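Local atomic coordinates of histidine-containing phosphotransfer protein 2 (Oryza sativa, PDB entry 1YVI), a protein that relays phosphoryl groups from cytokinin sensor histidine kinases to B-type response regulators in the multistep His-to-Asp phosphorelay, acting as a positive regulator of cytokinin signalling. Residues S15-Q20 with N129-M134; V46-C51 with T133-E138; Q81-S86 with T97-R102. One frame throughout, in Å; residues are numbered along the deposited sequence.

Helix 2-19 and helix 110-142 of this all-helical chain meet in contact 1, helices 42-65 and 110-142 in contact 2, and the consecutive helices 72-89 and 92-106 in contact 3. Contacts 1 and 2 share T133 and M134, their centres are about 10 Å apart, and F131 of one packs on V47 of the other. Contact 3 comes between their first and second segments in sequence and lies across the chain's centre, its centre about 20 and 21 Å from theirs. The long helix 110-142 thus joins helix 2-19 to the bundle at one end, while contact 3 lies on the helix carrying H80, the predicted phosphorylation site; F50 touches S85 and S86, tying it to contact 2.

Contact 1. Residues S15-Q20 with N129-M134; sequences SSMFSQ and NKFQTM
M17 and K130 join the C-terminal end of the N-terminal helix 2-19 to helix 110-142, the long last helix of the HPt four-helix bundle. The two side chains run antiparallel past one another, with CG of M17 3.7 Å from CB of K130. The sulfur stays on the same partner, M17 SD lying 3.9 Å from K130 CB. M17 then bends at its last torsion (chi3 58°), which carries the methyl on to the next residue: M17 CE rests 3.7 Å from CE1 of F131, the methionine chain lying roughly perpendicular to the phenylalanine. F131 points its first bond away from helix 2-19, yet its ring reaches back far enough to receive this methyl, while other parts of it pack on V47, F50 and C51 of helix 42-65. Further out, Q20 OE1 comes within 4.3 Å of K130 CE, a loose approach at the edge. The lysine chain, folded at chi2 (-55°), sends its ammonium back to its own helix, where NZ donates to OD1 of N129 at 2.8 Å, tilted 35° from the carbonyl plane. Shortening M17 to an alanine is likely to open a gap beside the K130 methylenes and leave CE1 of F131 without its methyl neighbour. The chemistry is thus divided along one residue: the aliphatic stem of K130 serves the apolar junction, whereas its ammonium is bonded to N129 of its own helix, so the junction between the two segments rests on apolar contact.

Contact 2. Residues V46-C51 with T133-E138; sequences VVTLFC and TMLQLE
V47 and M134 meet end to end, the branch CG2 of V47 touching the terminal methyl CE of M134 at 3.9 Å. CG of M134 lies anti to the backbone N (chi1 -175°) and the chain bends at its last torsion, which brings CE round to the valine. The second pair is turned differently: T48 and L135 cross obliquely, and both leucine methyls lie beside the threonine hydroxyl, CD2 at 3.7 Å and CD1 at 3.8 Å from OG1. This is a van der Waals contact; the hydroxyl's hydrogen bond goes to S44 O, one turn back on its own helix. L135 also brushes the other valine branch, its CD2 lying 4.3 Å from V47 CG1. Such methyl-led contacts suit the local axes of the two segments, roughly antiparallel at 148° and 11.1 Å apart at closest approach, with the side chains bridging the distance. In the surrounding fold, M134 is covered by L10 and L13 of helix 2-19 and by F27 of helix 25-34. F50, buried on helix 42-65, touches V89 of helix 72-89.

Contact 3. Residues Q81-S86 with T97-R102; sequences QLKGSS and TCMQFR
C98 sits against K83 and L82 where helices 72-89 and 92-106 form an antiparallel helical hairpin of the HPt four-helix bundle, their local axes 9.2 Å apart and inclined at 160°. The approach is close at the backbone, with the CA atoms of K83 and C98 5.5 Å apart, consistent with the small cysteine at this point. Its CB lies 3.7 Å from CB of K83. With SG anti to the carbonyl carbon (chi1 -70°), the sulfur is turned to the leucine and lies 3.8 Å from L82 CG, with the methyl CD2 nearly as close. At the outer edge the bent K83 chain passes aslant over M99, its CD 3.8 Å from M99 CG, so the aliphatic part of K83 bridges two successive residues of the partner helix.

In the next shell, L82 touches V94, A54 and V120, and so faces three helices at once, while C98 also packs on V79 of helix 72-89. Polar ties fix helix 92-106 from both ends of the segment: T97 OG1 is hydrogen-bonded to D123, and R102 NE forms a salt bridge with D76. Q81-S86 directly follows H80, the predicted phosphohistidine, on the same helix 72-89. Within the segment, L82 O accepts two bonds from S86, one from its N in the ordinary helical manner and one from its OG at 2.7 Å, the two donors arriving from opposite faces of the carbonyl plane.

Contact 1. Residues S15-Q20 with N129-M134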
ATOM      1  N   SER A  15       2.918   2.055  16.143  1.00 18.26           N
ATOM      2  CA  SER A  15       1.973   2.978  16.757  1.00 23.33           C
ATOM      3  C   SER A  15       1.822   4.277  15.922  1.00 23.16           C
ATOM      4  O   SER A  15       0.716   4.777  15.687  1.00 22.35           O
ATOM      5  CB  SER A  15       2.366   3.259  18.212  1.00 23.78           C
ATOM      6  OG  SER A  15       2.062   4.587  18.583  1.00 34.19           O
ATOM      7  N   SER A  16       2.927   4.803  15.447  1.00 22.38           N
ATOM      8  CA  SER A  16       2.860   6.011  14.637  1.00 24.15           C
ATOM      9  C   SER A  16       2.169   5.751  13.263  1.00 22.49           C
ATOM     10  O   SER A  16       1.534   6.641  12.710  1.00 23.29           O
ATOM     11  CB  SER A  16       4.261   6.596  14.475  1.00 24.30           C
ATOM     12  OG  SER A  16       4.943   5.903  13.434  1.00 32.37           O
ATOM     13  N   MET A  17       2.323   4.557  12.696  1.00 18.65           N
ATOM     14  CA  MET A  17       1.620   4.256  11.440  1.00 19.75           C
ATOM     15  C   MET A  17       0.098   4.350  11.650  1.00 18.06           C
ATOM     16  O   MET A  17      -0.597   4.875  10.797  1.00 17.41           O
ATOM     17  CB  MET A  17       2.017   2.902  10.910  1.00 15.61           C
ATOM     18  CG  MET A  17       3.444   2.888  10.400  1.00 16.44           C
ATOM     19  SD  MET A  17       4.121   1.236  10.350  1.00 21.24           S
ATOM     20  CE  MET A  17       2.968   0.403   9.273  1.00 16.44           C
ATOM     21  N   PHE A  18      -0.404   3.821  12.776  1.00 14.74           N
ATOM     22  CA  PHE A  18      -1.828   3.890  13.050  1.00 17.41           C
ATOM     23  C   PHE A  18      -2.209   5.329  13.446  1.00 19.04           C
ATOM     24  O   PHE A  18      -3.291   5.825  13.061  1.00 17.32           O
ATOM     25  CB  PHE A  18      -2.293   2.965  14.207  1.00 20.03           C
ATOM     26  CG  PHE A  18      -2.319   1.494  13.878  1.00 21.63           C
ATOM     27  CD1 PHE A  18      -1.181   0.697  14.092  1.00 28.84           C
ATOM     28  CD2 PHE A  18      -3.491   0.886  13.410  1.00 27.12           C
ATOM     29  CE1 PHE A  18      -1.180  -0.711  13.811  1.00 22.75           C
ATOM     30  CE2 PHE A  18      -3.521  -0.517  13.121  1.00 31.12           C
ATOM     31  CZ  PHE A  18      -2.366  -1.306  13.318  1.00 28.23           C
ATOM     32  N   SER A  19      -1.373   5.985  14.250  1.00 19.01           N
ATOM     33  CA  SER A  19      -1.789   7.305  14.778  1.00 26.11           C
ATOM     34  C   SER A  19      -1.748   8.364  13.678  1.00 25.05           C
ATOM     35  O   SER A  19      -2.507   9.360  13.731  1.00 27.34           O
ATOM     36  CB  SER A  19      -0.987   7.721  16.036  1.00 22.62           C
ATOM     37  OG  SER A  19       0.316   8.055  15.661  1.00 26.78           O
ATOM     38  N   GLN A  20      -0.893   8.147  12.668  1.00 22.74           N
ATOM     39  CA  GLN A  20      -0.862   9.040  11.489  1.00 19.70           C
ATOM     40  C   GLN A  20      -1.893   8.728  10.398  1.00 18.97           C
ATOM     41  O   GLN A  20      -1.941   9.380   9.359  1.00 21.76           O
ATOM     42  CB  GLN A  20       0.538   9.080  10.921  1.00 21.37           C
ATOM     43  CG  GLN A  20       1.492   9.773  11.890  1.00 31.35           C
ATOM     44  CD  GLN A  20       2.940   9.618  11.512  1.00 38.24           C
ATOM     45  OE1 GLN A  20       3.266   9.080  10.460  1.00 42.61           O
ATOM     46  NE2 GLN A  20       3.825  10.078  12.384  1.00 49.33           N
ATOM     47  N   ASN A 129       7.577   3.725   2.856  1.00 10.64           N
ATOM     48  CA  ASN A 129       8.651   4.201   3.714  1.00 10.87           C
ATOM     49  C   ASN A 129       8.577   3.492   5.073  1.00 12.52           C
ATOM     50  O   ASN A 129       9.570   2.952   5.583  1.00 12.48           O
ATOM     51  CB  ASN A 129       8.477   5.709   3.946  1.00 11.37           C
ATOM     52  CG  ASN A 129       9.407   6.229   5.032  1.00 13.76           C
ATOM     53  OD1 ASN A 129       9.036   6.322   6.181  1.00 13.32           O
ATOM     54  ND2 ASN A 129      10.646   6.508   4.660  1.00 11.58           N
ATOM     55  N   LYS A 130       7.415   3.542   5.688  1.00 13.34           N
ATOM     56  CA  LYS A 130       7.261   2.964   7.054  1.00 11.05           C
ATOM     57  C   LYS A 130       7.410   1.440   6.999  1.00 14.02           C
ATOM     58  O   LYS A 130       8.066   0.843   7.855  1.00 12.12           O
ATOM     59  CB  LYS A 130       5.865   3.354   7.587  1.00 14.96           C
ATOM     60  CG  LYS A 130       5.681   4.832   7.798  1.00 17.28           C
ATOM     61  CD  LYS A 130       6.762   5.398   8.708  1.00 19.99           C
ATOM     62  CE  LYS A 130       6.607   6.942   8.903  1.00 25.09           C
ATOM     63  NZ  LYS A 130       7.154   7.718   7.758  1.00 21.29           N
ATOM     64  N   PHE A 131       6.826   0.807   5.969  1.00 12.97           N
ATOM     65  CA  PHE A 131       6.993  -0.646   5.771  1.00 14.59           C
ATOM     66  C   PHE A 131       8.422  -1.061   5.633  1.00 13.32           C
ATOM     67  O   PHE A 131       8.781  -2.060   6.168  1.00 13.21           O
ATOM     68  CB  PHE A 131       6.234  -1.205   4.558  1.00 13.52           C
ATOM     69  CG  PHE A 131       4.732  -1.343   4.764  1.00 10.78           C
ATOM     70  CD1 PHE A 131       4.160  -1.432   6.034  1.00 13.46           C
ATOM     71  CD2 PHE A 131       3.893  -1.480   3.633  1.00 17.23           C
ATOM     72  CE1 PHE A 131       2.764  -1.620   6.181  1.00 16.95           C
ATOM     73  CE2 PHE A 131       2.515  -1.722   3.770  1.00 12.50           C
ATOM     74  CZ  PHE A 131       1.932  -1.753   5.041  1.00 14.19           C
ATOM     75  N   GLN A 132       9.236  -0.318   4.905  1.00 12.20           N
ATOM     76  CA  GLN A 132      10.614  -0.711   4.706  1.00 12.84           C
ATOM     77  C   GLN A 132      11.415  -0.630   6.020  1.00 13.42           C
ATOM     78  O   GLN A 132      12.182  -1.512   6.342  1.00 13.96           O
ATOM     79  CB  GLN A 132      11.269   0.202   3.652  1.00 16.57           C
ATOM     80  CG  GLN A 132      10.764  -0.074   2.211  1.00 13.45           C
ATOM     81  CD  GLN A 132      10.958  -1.505   1.794  1.00 21.34           C
ATOM     82  OE1 GLN A 132      12.071  -1.959   1.781  1.00 20.28           O
ATOM     83  NE2 GLN A 132       9.866  -2.217   1.453  1.00 22.57           N
ATOM     84  N   THR A 133      11.207   0.435   6.771  1.00 11.74           N
ATOM     85  CA  THR A 133      11.778   0.566   8.135  1.00 13.16           C
ATOM     86  C   THR A 133      11.297  -0.607   9.036  1.00 14.00           C
ATOM     87  O   THR A 133      12.101  -1.203   9.760  1.00 15.54           O
ATOM     88  CB  THR A 133      11.398   1.940   8.741  1.00 15.12           C
ATOM     89  OG1 THR A 133      11.876   3.015   7.878  1.00 12.80           O
ATOM     90  CG2 THR A 133      11.990   2.111  10.150  1.00 19.25           C
ATOM     91  N   MET A 134      10.009  -0.935   8.984  1.00 15.92           N
ATOM     92  CA  MET A 134       9.444  -2.081   9.750  1.00 14.99           C
ATOM     93  C   MET A 134      10.172  -3.363   9.396  1.00 18.02           C
ATOM     94  O   MET A 134      10.574  -4.131  10.291  1.00 20.07           O
ATOM     95  CB  MET A 134       7.937  -2.216   9.475  1.00 15.25           C
ATOM     96  CG  MET A 134       7.260  -3.274  10.297  1.00 16.16           C
ATOM     97  SD  MET A 134       5.695  -3.739   9.513  1.00 18.74           S
ATOM     98  CE  MET A 134       6.250  -5.006   8.427  1.00 14.00           C
TER

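Contact 2. Residues V46-C51 with T133-E138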
ATOM      1  N   VAL A  46       3.867 -10.624   3.789  1.00 11.43           N
ATOM      2  CA  VAL A  46       2.646 -10.035   3.266  1.00 11.68           C
ATOM      3  C   VAL A  46       2.978  -8.624   2.775  1.00 14.48           C
ATOM      4  O   VAL A  46       2.558  -8.244   1.681  1.00 12.18           O
ATOM      5  CB  VAL A  46       1.505 -10.027   4.321  1.00 13.32           C
ATOM      6  CG1 VAL A  46       0.292  -9.126   3.889  1.00 14.89           C
ATOM      7  CG2 VAL A  46       1.004 -11.467   4.565  1.00 14.26           C
ATOM      8  N   VAL A  47       3.692  -7.868   3.614  1.00 11.54           N
ATOM      9  CA  VAL A  47       4.036  -6.461   3.337  1.00 12.95           C
ATOM     10  C   VAL A  47       4.999  -6.389   2.146  1.00 12.53           C
ATOM     11  O   VAL A  47       4.855  -5.523   1.296  1.00 15.04           O
ATOM     12  CB  VAL A  47       4.682  -5.790   4.621  1.00 16.97           C
ATOM     13  CG1 VAL A  47       5.446  -4.577   4.296  1.00 15.01           C
ATOM     14  CG2 VAL A  47       3.560  -5.433   5.599  1.00 16.12           C
ATOM     15  N   THR A  48       5.996  -7.268   2.108  1.00  9.89           N
ATOM     16  CA  THR A  48       6.916  -7.321   0.969  1.00 14.38           C
ATOM     17  C   THR A  48       6.177  -7.547  -0.318  1.00 15.65           C
ATOM     18  O   THR A  48       6.354  -6.783  -1.270  1.00 13.63           O
ATOM     19  CB  THR A  48       7.972  -8.408   1.191  1.00 18.18           C
ATOM     20  OG1 THR A  48       8.585  -8.124   2.460  1.00 20.14           O
ATOM     21  CG2 THR A  48       9.048  -8.411   0.093  1.00 18.95           C
ATOM     22  N   LEU A  49       5.307  -8.558  -0.346  1.00 14.52           N
ATOM     23  CA  LEU A  49       4.519  -8.858  -1.537  1.00 14.57           C
ATOM     24  C   LEU A  49       3.595  -7.689  -1.905  1.00 13.10           C
ATOM     25  O   LEU A  49       3.464  -7.341  -3.057  1.00 14.28           O
ATOM     26  CB  LEU A  49       3.687 -10.113  -1.270  1.00 14.70           C
ATOM     27  CG  LEU A  49       2.861 -10.745  -2.383  1.00 26.89           C
ATOM     28  CD1 LEU A  49       3.677 -10.964  -3.690  1.00 21.84           C
ATOM     29  CD2 LEU A  49       2.294 -12.072  -1.824  1.00 21.14           C
ATOM     30  N   PHE A  50       2.974  -7.074  -0.916  1.00 13.66           N
ATOM     31  CA  PHE A  50       2.114  -5.936  -1.206  1.00 15.50           C
ATOM     32  C   PHE A  50       2.915  -4.797  -1.880  1.00 12.88           C
ATOM     33  O   PHE A  50       2.454  -4.203  -2.875  1.00 16.07           O
ATOM     34  CB  PHE A  50       1.489  -5.401   0.057  1.00 11.54           C
ATOM     35  CG  PHE A  50       0.774  -4.109  -0.169  1.00 16.60           C
ATOM     36  CD1 PHE A  50      -0.439  -4.108  -0.845  1.00 13.40           C
ATOM     37  CD2 PHE A  50       1.371  -2.892   0.191  1.00 14.78           C
ATOM     38  CE1 PHE A  50      -1.130  -2.902  -1.120  1.00 20.12           C
ATOM     39  CE2 PHE A  50       0.675  -1.682  -0.072  1.00 20.05           C
ATOM     40  CZ  PHE A  50      -0.604  -1.726  -0.704  1.00 15.75           C
ATOM     41  N   CYS A  51       4.088  -4.483  -1.336  1.00 14.32           N
ATOM     42  CA  CYS A  51       4.935  -3.422  -1.933  1.00 14.72           C
ATOM     43  C   CYS A  51       5.252  -3.740  -3.418  1.00 17.19           C
ATOM     44  O   CYS A  51       5.067  -2.879  -4.311  1.00 16.69           O
ATOM     45  CB  CYS A  51       6.201  -3.210  -1.101  1.00 16.41           C
ATOM     46  SG  CYS A  51       5.823  -2.328   0.464  1.00 18.80           S
ATOM     47  N   THR A 133      11.207   0.435   6.771  1.00 11.74           N
ATOM     48  CA  THR A 133      11.778   0.566   8.135  1.00 13.16           C
ATOM     49  C   THR A 133      11.297  -0.607   9.036  1.00 14.00           C
ATOM     50  O   THR A 133      12.101  -1.203   9.760  1.00 15.54           O
ATOM     51  CB  THR A 133      11.398   1.940   8.741  1.00 15.12           C
ATOM     52  OG1 THR A 133      11.876   3.015   7.878  1.00 12.80           O
ATOM     53  CG2 THR A 133      11.990   2.111  10.150  1.00 19.25           C
ATOM     54  N   MET A 134      10.009  -0.935   8.984  1.00 15.92           N
ATOM     55  CA  MET A 134       9.444  -2.081   9.750  1.00 14.99           C
ATOM     56  C   MET A 134      10.172  -3.363   9.396  1.00 18.02           C
ATOM     57  O   MET A 134      10.574  -4.131  10.291  1.00 20.07           O
ATOM     58  CB  MET A 134       7.937  -2.216   9.475  1.00 15.25           C
ATOM     59  CG  MET A 134       7.260  -3.274  10.297  1.00 16.16           C
ATOM     60  SD  MET A 134       5.695  -3.739   9.513  1.00 18.74           S
ATOM     61  CE  MET A 134       6.250  -5.006   8.427  1.00 14.00           C
ATOM     62  N   LEU A 135      10.350  -3.601   8.100  1.00 13.46           N
ATOM     63  CA  LEU A 135      11.011  -4.856   7.598  1.00 18.05           C
ATOM     64  C   LEU A 135      12.434  -5.029   8.127  1.00 21.61           C
ATOM     65  O   LEU A 135      12.866  -6.151   8.496  1.00 19.29           O
ATOM     66  CB  LEU A 135      11.047  -4.912   6.060  1.00 13.65           C
ATOM     67  CG  LEU A 135       9.676  -5.040   5.386  1.00 14.75           C
ATOM     68  CD1 LEU A 135       9.768  -4.830   3.864  1.00 19.51           C
ATOM     69  CD2 LEU A 135       9.066  -6.410   5.663  1.00 14.77           C
ATOM     70  N   GLN A 136      13.174  -3.927   8.096  1.00 21.53           N
ATOM     71  CA  GLN A 136      14.529  -3.875   8.609  1.00 26.68           C
ATOM     72  C   GLN A 136      14.504  -4.183  10.107  1.00 26.02           C
ATOM     73  O   GLN A 136      15.266  -5.051  10.578  1.00 26.61           O
ATOM     74  CB  GLN A 136      15.102  -2.496   8.297  1.00 24.06           C
ATOM     75  CG  GLN A 136      16.576  -2.208   8.581  1.00 36.99           C
ATOM     76  CD  GLN A 136      16.982  -0.876   7.864  1.00 46.13           C
ATOM     77  OE1 GLN A 136      16.110  -0.174   7.321  1.00 52.48           O
ATOM     78  NE2 GLN A 136      18.289  -0.540   7.857  1.00 48.89           N
ATOM     79  N   LEU A 137      13.616  -3.530  10.863  1.00 22.40           N
ATOM     80  CA  LEU A 137      13.450  -3.878  12.296  1.00 23.43           C
ATOM     81  C   LEU A 137      13.028  -5.324  12.531  1.00 25.34           C
ATOM     82  O   LEU A 137      13.610  -6.001  13.389  1.00 27.50           O
ATOM     83  CB  LEU A 137      12.467  -2.917  13.023  1.00 23.65           C
ATOM     84  CG  LEU A 137      12.885  -1.431  13.033  1.00 23.88           C
ATOM     85  CD1 LEU A 137      11.740  -0.522  13.593  1.00 17.85           C
ATOM     86  CD2 LEU A 137      14.133  -1.288  13.860  1.00 27.77           C
ATOM     87  N   GLU A 138      12.016  -5.803  11.799  1.00 24.23           N
ATOM     88  CA  GLU A 138      11.572  -7.193  11.904  1.00 23.27           C
ATOM     89  C   GLU A 138      12.766  -8.143  11.635  1.00 30.05           C
ATOM     90  O   GLU A 138      13.016  -9.076  12.426  1.00 30.50           O
ATOM     91  CB  GLU A 138      10.359  -7.500  10.990  1.00 25.83           C
ATOM     92  CG  GLU A 138       9.032  -6.832  11.407  1.00 27.02           C
ATOM     93  CD  GLU A 138       8.101  -7.706  12.256  1.00 44.40           C
ATOM     94  OE1 GLU A 138       8.521  -8.159  13.362  1.00 47.04           O
ATOM     95  OE2 GLU A 138       6.934  -7.926  11.813  1.00 47.98           O
TER

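Contact 3. Residues Q81-S86 with T97-R102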
ATOM      1  N   GLN A  81      -8.196  -3.590  -8.464  1.00 14.18           N
ATOM      2  CA  GLN A  81      -7.263  -4.565  -7.870  1.00 17.70           C
ATOM      3  C   GLN A  81      -6.439  -3.917  -6.771  1.00 17.04           C
ATOM      4  O   GLN A  81      -6.222  -4.544  -5.748  1.00 14.34           O
ATOM      5  CB  GLN A  81      -6.251  -5.079  -8.883  1.00 14.45           C
ATOM      6  CG  GLN A  81      -6.749  -6.022  -9.830  1.00 31.41           C
ATOM      7  CD  GLN A  81      -5.619  -6.891 -10.412  1.00 38.47           C
ATOM      8  OE1 GLN A  81      -5.877  -8.007 -10.854  1.00 45.51           O
ATOM      9  NE2 GLN A  81      -4.393  -6.375 -10.442  1.00 35.96           N
ATOM     10  N   LEU A  82      -5.882  -2.729  -7.038  1.00 14.49           N
ATOM     11  CA  LEU A  82      -5.013  -2.078  -6.052  1.00 12.83           C
ATOM     12  C   LEU A  82      -5.850  -1.715  -4.813  1.00 13.26           C
ATOM     13  O   LEU A  82      -5.364  -1.785  -3.719  1.00 12.55           O
ATOM     14  CB  LEU A  82      -4.363  -0.811  -6.632  1.00 12.66           C
ATOM     15  CG  LEU A  82      -3.412  -0.035  -5.725  1.00 17.95           C
ATOM     16  CD1 LEU A  82      -2.323  -0.948  -5.151  1.00 18.59           C
ATOM     17  CD2 LEU A  82      -2.799   1.123  -6.522  1.00 19.27           C
ATOM     18  N   LYS A  83      -7.091  -1.277  -5.030  1.00 11.30           N
ATOM     19  CA  LYS A  83      -8.014  -0.959  -3.956  1.00 14.30           C
ATOM     20  C   LYS A  83      -8.205  -2.162  -3.047  1.00 15.03           C
ATOM     21  O   LYS A  83      -8.143  -2.038  -1.821  1.00 16.89           O
ATOM     22  CB  LYS A  83      -9.376  -0.596  -4.513  1.00 10.65           C
ATOM     23  CG  LYS A  83     -10.235   0.006  -3.431  1.00 17.45           C
ATOM     24  CD  LYS A  83     -11.672  -0.052  -3.776  1.00 26.51           C
ATOM     25  CE  LYS A  83     -12.315  -1.284  -3.260  1.00 43.10           C
ATOM     26  NZ  LYS A  83     -13.004  -0.958  -1.983  1.00 53.24           N
ATOM     27  N   GLY A  84      -8.473  -3.317  -3.658  1.00 16.87           N
ATOM     28  CA  GLY A  84      -8.591  -4.570  -2.914  1.00 17.75           C
ATOM     29  C   GLY A  84      -7.329  -5.030  -2.203  1.00 14.75           C
ATOM     30  O   GLY A  84      -7.413  -5.424  -1.042  1.00 18.23           O
ATOM     31  N   SER A  85      -6.155  -5.026  -2.856  1.00 16.49           N
ATOM     32  CA  SER A  85      -4.945  -5.375  -2.137  1.00 19.65           C
ATOM     33  C   SER A  85      -4.579  -4.399  -1.007  1.00 20.56           C
ATOM     34  O   SER A  85      -4.075  -4.817   0.062  1.00 17.26           O
ATOM     35  CB  SER A  85      -3.733  -5.624  -3.062  1.00 18.73           C
ATOM     36  OG  SER A  85      -3.345  -4.409  -3.677  1.00 33.02           O
ATOM     37  N   SER A  86      -4.805  -3.106  -1.248  1.00 15.15           N
ATOM     38  CA  SER A  86      -4.573  -2.102  -0.240  1.00 13.27           C
ATOM     39  C   SER A  86      -5.536  -2.344   0.933  1.00 11.25           C
ATOM     40  O   SER A  86      -5.108  -2.290   2.076  1.00 17.97           O
ATOM     41  CB  SER A  86      -4.804  -0.676  -0.822  1.00 11.66           C
ATOM     42  OG  SER A  86      -3.845  -0.514  -1.871  1.00 19.49           O
ATOM     43  N   THR A  97      -7.978   6.602  -2.107  1.00 16.27           N
ATOM     44  CA  THR A  97      -7.577   7.287  -3.378  1.00 13.18           C
ATOM     45  C   THR A  97      -8.056   6.480  -4.584  1.00 16.26           C
ATOM     46  O   THR A  97      -8.615   7.043  -5.536  1.00 13.17           O
ATOM     47  CB  THR A  97      -6.085   7.522  -3.359  1.00 17.25           C
ATOM     48  OG1 THR A  97      -5.779   8.382  -2.236  1.00 13.29           O
ATOM     49  CG2 THR A  97      -5.635   8.195  -4.661  1.00 15.23           C
ATOM     50  N   CYS A  98      -7.892   5.148  -4.527  1.00 11.22           N
ATOM     51  CA  CYS A  98      -8.435   4.242  -5.599  1.00 13.00           C
ATOM     52  C   CYS A  98      -9.956   4.368  -5.807  1.00 12.14           C
ATOM     53  O   CYS A  98     -10.461   4.289  -6.931  1.00 14.75           O
ATOM     54  CB  CYS A  98      -8.093   2.752  -5.290  1.00 10.47           C
ATOM     55  SG  CYS A  98      -6.294   2.499  -5.501  1.00 15.10           S
ATOM     56  N   MET A  99     -10.679   4.512  -4.703  1.00 15.26           N
ATOM     57  CA  MET A  99     -12.119   4.691  -4.738  1.00 16.02           C
ATOM     58  C   MET A  99     -12.499   5.903  -5.557  1.00 19.36           C
ATOM     59  O   MET A  99     -13.384   5.842  -6.432  1.00 15.05           O
ATOM     60  CB  MET A  99     -12.640   4.791  -3.310  1.00 16.36           C
ATOM     61  CG  MET A  99     -12.701   3.412  -2.663  1.00 19.62           C
ATOM     62  SD  MET A  99     -13.040   3.384  -0.898  1.00 25.04           S
ATOM     63  CE  MET A  99     -14.730   3.947  -0.828  1.00 26.14           C
ATOM     64  N   GLN A 100     -11.800   6.997  -5.317  1.00 16.18           N
ATOM     65  CA  GLN A 100     -12.126   8.274  -5.983  1.00 20.68           C
ATOM     66  C   GLN A 100     -11.728   8.153  -7.462  1.00 18.35           C
ATOM     67  O   GLN A 100     -12.358   8.684  -8.370  1.00 16.70           O
ATOM     68  CB  GLN A 100     -11.308   9.406  -5.305  1.00 21.77           C
ATOM     69  CG  GLN A 100     -11.464  10.783  -5.987  1.00 28.75           C
ATOM     70  CD  GLN A 100     -11.486  11.975  -5.007  1.00 41.47           C
ATOM     71  OE1 GLN A 100     -10.596  12.148  -4.153  1.00 33.19           O
ATOM     72  NE2 GLN A 100     -12.506  12.819  -5.150  1.00 47.52           N
ATOM     73  N   PHE A 101     -10.664   7.390  -7.676  1.00 17.54           N
ATOM     74  CA  PHE A 101      -9.997   7.247  -8.970  1.00 19.00           C
ATOM     75  C   PHE A 101     -10.980   6.731 -10.014  1.00 15.34           C
ATOM     76  O   PHE A 101     -10.886   7.100 -11.199  1.00 16.07           O
ATOM     77  CB  PHE A 101      -8.765   6.316  -8.726  1.00 17.81           C
ATOM     78  CG  PHE A 101      -7.711   6.308  -9.802  1.00 18.35           C
ATOM     79  CD1 PHE A 101      -8.028   6.357 -11.162  1.00 12.00           C
ATOM     80  CD2 PHE A 101      -6.369   6.137  -9.444  1.00 14.89           C
ATOM     81  CE1 PHE A 101      -7.015   6.282 -12.148  1.00 14.40           C
ATOM     82  CE2 PHE A 101      -5.340   6.060 -10.456  1.00 18.95           C
ATOM     83  CZ  PHE A 101      -5.669   6.142 -11.789  1.00 16.01           C
ATOM     84  N   ARG A 102     -11.961   5.905  -9.600  1.00 19.01           N
ATOM     85  CA  ARG A 102     -13.001   5.398 -10.547  1.00 18.73           C
ATOM     86  C   ARG A 102     -13.731   6.493 -11.339  1.00 20.56           C
ATOM     87  O   ARG A 102     -14.174   6.280 -12.479  1.00 19.55           O
ATOM     88  CB  ARG A 102     -14.115   4.619  -9.818  1.00 19.82           C
ATOM     89  CG  ARG A 102     -13.676   3.290  -9.179  1.00 25.37           C
ATOM     90  CD  ARG A 102     -14.823   2.258  -9.100  1.00 19.35           C
ATOM     91  NE  ARG A 102     -15.133   1.698 -10.404  1.00 23.10           N
ATOM     92  CZ  ARG A 102     -16.344   1.319 -10.807  1.00 24.30           C
ATOM     93  NH1 ARG A 102     -17.390   1.402  -9.982  1.00 27.95           N
ATOM     94  NH2 ARG A 102     -16.510   0.853 -12.050  1.00 17.59           N
TER